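Local coordinates for protein SAWADEE HOMEODOMAIN HOMOLOG 1 (Arabidopsis thaliana, PDB 4IUP) that binds histone H3 carrying H3K9 methylation through its SAWADEE domain and works with RNA polymerase IV in RNA-directed DNA methylation, at residues 62-65 and 66-69; 100-104 and 105-109. The protein carries 2 engineered substitutions. All coordinates share one frame; numbering follows the deposited sequence.

Following the chain from the N terminus, strand 56-62 runs out into residues 62-69, where interaction 1 closes a tight 3-10 turn and delivers Cys68 to the zinc ion. The chain then forms the neighbouring antiparallel strands 76-83 and 86-98 before interaction 2 folds residues 100-109 back on themselves, supplying His102, Cys107 and Cys109, and leads into strand 110-115. The two contacts lie in series, neither nested nor crossing, with centres about 9 Å apart. The shared zinc, and Pro65 packed against His102, His104 and Cys107, tie the loop leaving strand 56-62 to the one joining strands 86-98 and 110-115.

Interaction 1 (62-65 and 66-69); sequences PVEP and SECG. With ZN (zinc ion), chain D.
Glu67 meets both the N-H and the carbonyl of Glu64, the first with its carboxylate, the second with its own backbone N-H. From CB, which lies loosely by the Glu64 carbonyl, the chain turns inward: Glu67 CG lies 3.1 Å from Glu64 O and packs on Val63 CG1. CG sits between the backbone N and the carbonyl carbon (chi1 57°), and the extended chain beyond it carries CD back past Glu64 N. At the tip, Glu67 OE2 accepts the Glu64 N-H through its anti lone pair, at 3.0 Å and almost straight (177°). A water donates to that oxygen and to Pro62 O, while OE1 makes a salt bridge with Arg70. The return bond is Glu67 N to Glu64 O at 2.9 Å. A weaker bond, Cys68 N to Pro65 O at 3.3 Å, adds the next 3-10 step. Shortening Glu67 to an alanine removes the carboxylate and is likely to leave the Glu64 N-H and the Arg70 guanidinium without their mate. The pattern is that of a 3-10 turn offering a zinc ligand: Cys68 SG binds the zinc at 2.4 Å, one of three cysteines that with a histidine complete the site.

Interaction 2 (100-104 and 105-109); sequences GIHDH and ARCNC. With ZN (zinc ion), chain D.
His102, Cys107 and Cys109 converge on one zinc ion from the two limbs of a folded-back loop. His102 NE2 meets the zinc at 2.5 Å, with the metal at the edge of the imidazole and in its plane. Cys107 SG binds the zinc at 2.4 Å and Cys109 SG binds it at 2.3 Å; Cys68, from the loop after strand 56-62, is the fourth ligand. One step out, Cys107 CA lies over the centre of one face of the His102 ring, a CH-pi contact of 3.5 Å to the centroid and 8° off the normal. Cys107 SG lies anti to its backbone N (chi1 170°), which carries the sulfur from this ring face to the metal. Two N-H···S bonds, Gly100 N to Cys109 SG at 3.4 Å and Cys109 N to Cys107 SG, probably draw off some of the thiolate charge. Farther out, Asn108 stands with its amide nearly perpendicular to the His102 ring, and ND2 spans the limbs to Ile101 O at 3.1 Å. Its OD1, tucked against Gly100 CA and His102 CB, is buried without a polar partner. At the bend, Asp103 OD1 takes the Ala105 N-H at 2.9 Å from above the carboxylate plane, closing an Asx turn. The loop joins the antiparallel neighbours 86-98 and 110-115, with Leu126 of a neighbouring loop against Cys107 and Arg99 against Cys109.

Interaction 1 (62-65 and 66-69)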
loop_
_atom_site.group_PDB
_atom_site.type_symbol
_atom_site.label_atom_id
_atom_site.label_comp_id
_atom_site.label_asym_id
_atom_site.label_seq_id
_atom_site.Cartn_x
_atom_site.Cartn_y
_atom_site.Cartn_z
ATOM N N PRO A 62 9.361 1.980 0.075
ATOM C CA PRO A 62 9.608 3.046 -0.908
ATOM C C PRO A 62 10.589 2.598 -1.999
ATOM O O PRO A 62 11.460 1.761 -1.749
ATOM C CB PRO A 62 10.223 4.169 -0.064
ATOM C CG PRO A 62 9.712 3.908 1.336
ATOM C CD PRO A 62 9.762 2.394 1.432
ATOM N N VAL A 63 10.422 3.134 -3.200
ATOM C CA VAL A 63 11.295 2.803 -4.318
ATOM C C VAL A 63 12.171 4.018 -4.617
ATOM O O VAL A 63 11.662 5.119 -4.807
ATOM C CB VAL A 63 10.479 2.388 -5.567
ATOM C CG1 VAL A 63 11.403 1.944 -6.705
ATOM C CG2 VAL A 63 9.508 1.248 -5.224
ATOM N N GLU A 64 13.486 3.817 -4.634
ATOM C CA GLU A 64 14.432 4.898 -4.930
ATOM C C GLU A 64 14.544 5.141 -6.438
ATOM O O GLU A 64 14.358 4.213 -7.229
ATOM C CB GLU A 64 15.809 4.592 -4.323
ATOM C CG GLU A 64 15.823 4.507 -2.786
ATOM C CD GLU A 64 15.288 5.765 -2.099
ATOM O OE1 GLU A 64 15.699 6.887 -2.478
ATOM O OE2 GLU A 64 14.454 5.628 -1.169
ATOM N N PRO A 65 14.848 6.385 -6.853
ATOM C CA PRO A 65 14.883 6.659 -8.300
ATOM C C PRO A 65 15.774 5.708 -9.109
ATOM O O PRO A 65 15.402 5.328 -10.221
ATOM C CB PRO A 65 15.405 8.096 -8.368
ATOM C CG PRO A 65 14.958 8.705 -7.078
ATOM C CD PRO A 65 15.085 7.608 -6.061
ATOM N N SER A 66 16.915 5.307 -8.544
ATOM C CA SER A 66 17.866 4.425 -9.234
ATOM C C SER A 66 17.335 3.004 -9.458
ATOM O O SER A 66 17.910 2.236 -10.238
ATOM C CB SER A 66 19.190 4.359 -8.470
ATOM O OG SER A 66 19.008 3.734 -7.212
ATOM N N GLU A 67 16.244 2.660 -8.777
ATOM C CA GLU A 67 15.642 1.330 -8.918
ATOM C C GLU A 67 14.217 1.341 -9.492
ATOM O O GLU A 67 13.483 0.364 -9.341
ATOM C CB GLU A 67 15.684 0.570 -7.583
ATOM C CG GLU A 67 14.993 1.293 -6.431
ATOM C CD GLU A 67 15.042 0.543 -5.107
ATOM O OE1 GLU A 67 15.489 -0.625 -5.080
ATOM O OE2 GLU A 67 14.615 1.131 -4.090
ATOM N N CYS A 68 13.835 2.421 -10.173
ATOM C CA CYS A 68 12.487 2.518 -10.744
ATOM C C CYS A 68 12.236 1.465 -11.828
ATOM O O CYS A 68 11.090 1.219 -12.200
ATOM C CB CYS A 68 12.209 3.922 -11.288
ATOM S SG CYS A 68 13.052 4.319 -12.833
ATOM N N GLY A 69 13.307 0.853 -12.329
ATOM C CA GLY A 69 13.187 -0.232 -13.304
ATOM C C GLY A 69 12.564 -1.496 -12.734
ATOM O O GLY A 69 12.072 -2.346 -13.490
HETATM ZN ZN ZN D . 12.054 6.378 -13.429
HETATM O O HOH W 1 12.599 -0.441 -3.063
#

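Interaction 2 (100-104 and 105-109)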
loop_
_atom_site.group_PDB
_atom_site.type_symbol
_atom_site.label_atom_id
_atom_site.label_comp_id
_atom_site.label_asym_id
_atom_site.label_seq_id
_atom_site.Cartn_x
_atom_site.Cartn_y
_atom_site.Cartn_z
ATOM N N GLY A 100 10.826 8.020 -18.305
ATOM C CA GLY A 100 11.435 9.329 -18.530
ATOM C C GLY A 100 12.951 9.298 -18.561
ATOM O O GLY A 100 13.569 8.273 -18.269
ATOM N N ILE A 101 13.545 10.427 -18.939
ATOM C CA ILE A 101 14.994 10.604 -18.879
ATOM C C ILE A 101 15.337 11.223 -17.527
ATOM O O ILE A 101 14.985 12.374 -17.251
ATOM C CB ILE A 101 15.507 11.514 -20.029
ATOM C CG1 ILE A 101 15.135 10.923 -21.393
ATOM C CG2 ILE A 101 17.025 11.742 -19.917
ATOM C CD1 ILE A 101 15.147 11.940 -22.536
ATOM N N HIS A 102 16.011 10.457 -16.676
ATOM C CA HIS A 102 16.365 10.952 -15.348
ATOM C C HIS A 102 17.541 10.194 -14.749
ATOM O O HIS A 102 17.924 9.125 -15.241
ATOM C CB HIS A 102 15.151 10.893 -14.407
ATOM C CG HIS A 102 14.927 9.550 -13.784
ATOM N ND1 HIS A 102 15.703 9.074 -12.750
ATOM C CD2 HIS A 102 14.003 8.591 -14.030
ATOM C CE1 HIS A 102 15.277 7.876 -12.392
ATOM N NE2 HIS A 102 14.244 7.558 -13.154
ATOM N N ASP A 103 18.099 10.754 -13.681
ATOM C CA ASP A 103 19.223 10.144 -12.977
ATOM C C ASP A 103 18.783 9.588 -11.617
ATOM O O ASP A 103 17.598 9.326 -11.402
ATOM C CB ASP A 103 20.399 11.137 -12.837
ATOM C CG ASP A 103 20.092 12.328 -11.918
ATOM O OD1 ASP A 103 19.006 12.395 -11.302
ATOM O OD2 ASP A 103 20.966 13.217 -11.800
ATOM N N HIS A 104 19.749 9.434 -10.715
ATOM C CA HIS A 104 19.563 8.890 -9.366
ATOM C C HIS A 104 18.782 9.812 -8.417
ATOM O O HIS A 104 18.303 9.367 -7.366
ATOM C CB HIS A 104 20.947 8.662 -8.759
ATOM C CG HIS A 104 21.778 9.909 -8.720
ATOM N ND1 HIS A 104 22.572 10.307 -9.774
ATOM C CD2 HIS A 104 21.884 10.880 -7.782
ATOM C CE1 HIS A 104 23.153 11.455 -9.475
ATOM N NE2 HIS A 104 22.751 11.825 -8.271
ATOM N N ALA A 105 18.680 11.092 -8.769
ATOM C CA ALA A 105 18.148 12.105 -7.853
ATOM C C ALA A 105 16.626 12.091 -7.737
ATOM O O ALA A 105 16.077 12.331 -6.659
ATOM C CB ALA A 105 18.630 13.494 -8.256
ATOM N N ARG A 106 15.956 11.823 -8.853
ATOM C CA ARG A 106 14.506 11.970 -8.946
ATOM C C ARG A 106 13.994 11.188 -10.140
ATOM O O ARG A 106 14.500 11.339 -11.249
ATOM C CB ARG A 106 14.146 13.450 -9.127
ATOM C CG ARG A 106 12.651 13.748 -9.245
ATOM C CD ARG A 106 12.099 14.051 -7.886
ATOM N NE ARG A 106 10.676 14.383 -7.853
ATOM C CZ ARG A 106 9.957 14.329 -6.736
ATOM N NH1 ARG A 106 10.544 13.946 -5.609
ATOM N NH2 ARG A 106 8.663 14.638 -6.735
ATOM N N CYS A 107 12.990 10.353 -9.915
ATOM C CA CYS A 107 12.357 9.639 -11.015
ATOM C C CYS A 107 11.227 10.487 -11.599
ATOM O O CYS A 107 10.405 11.019 -10.853
ATOM C CB CYS A 107 11.839 8.284 -10.538
ATOM S SG CYS A 107 10.790 7.419 -11.715
ATOM N N ASN A 108 11.215 10.627 -12.928
ATOM C CA ASN A 108 10.136 11.320 -13.643
ATOM C C ASN A 108 9.323 10.390 -14.552
ATOM O O ASN A 108 8.615 10.848 -15.458
ATOM C CB ASN A 108 10.662 12.550 -14.416
ATOM C CG ASN A 108 11.674 12.195 -15.502
ATOM O OD1 ASN A 108 12.021 11.029 -15.702
ATOM N ND2 ASN A 108 12.152 13.216 -16.216
ATOM N N CYS A 109 9.429 9.082 -14.313
ATOM C CA CYS A 109 8.572 8.113 -14.987
ATOM C C CYS A 109 7.130 8.294 -14.506
ATOM O O CYS A 109 6.895 8.742 -13.365
ATOM C CB CYS A 109 9.055 6.678 -14.739
ATOM S SG CYS A 109 10.730 6.346 -15.349
HETATM ZN ZN ZN D . 12.054 6.378 -13.429
#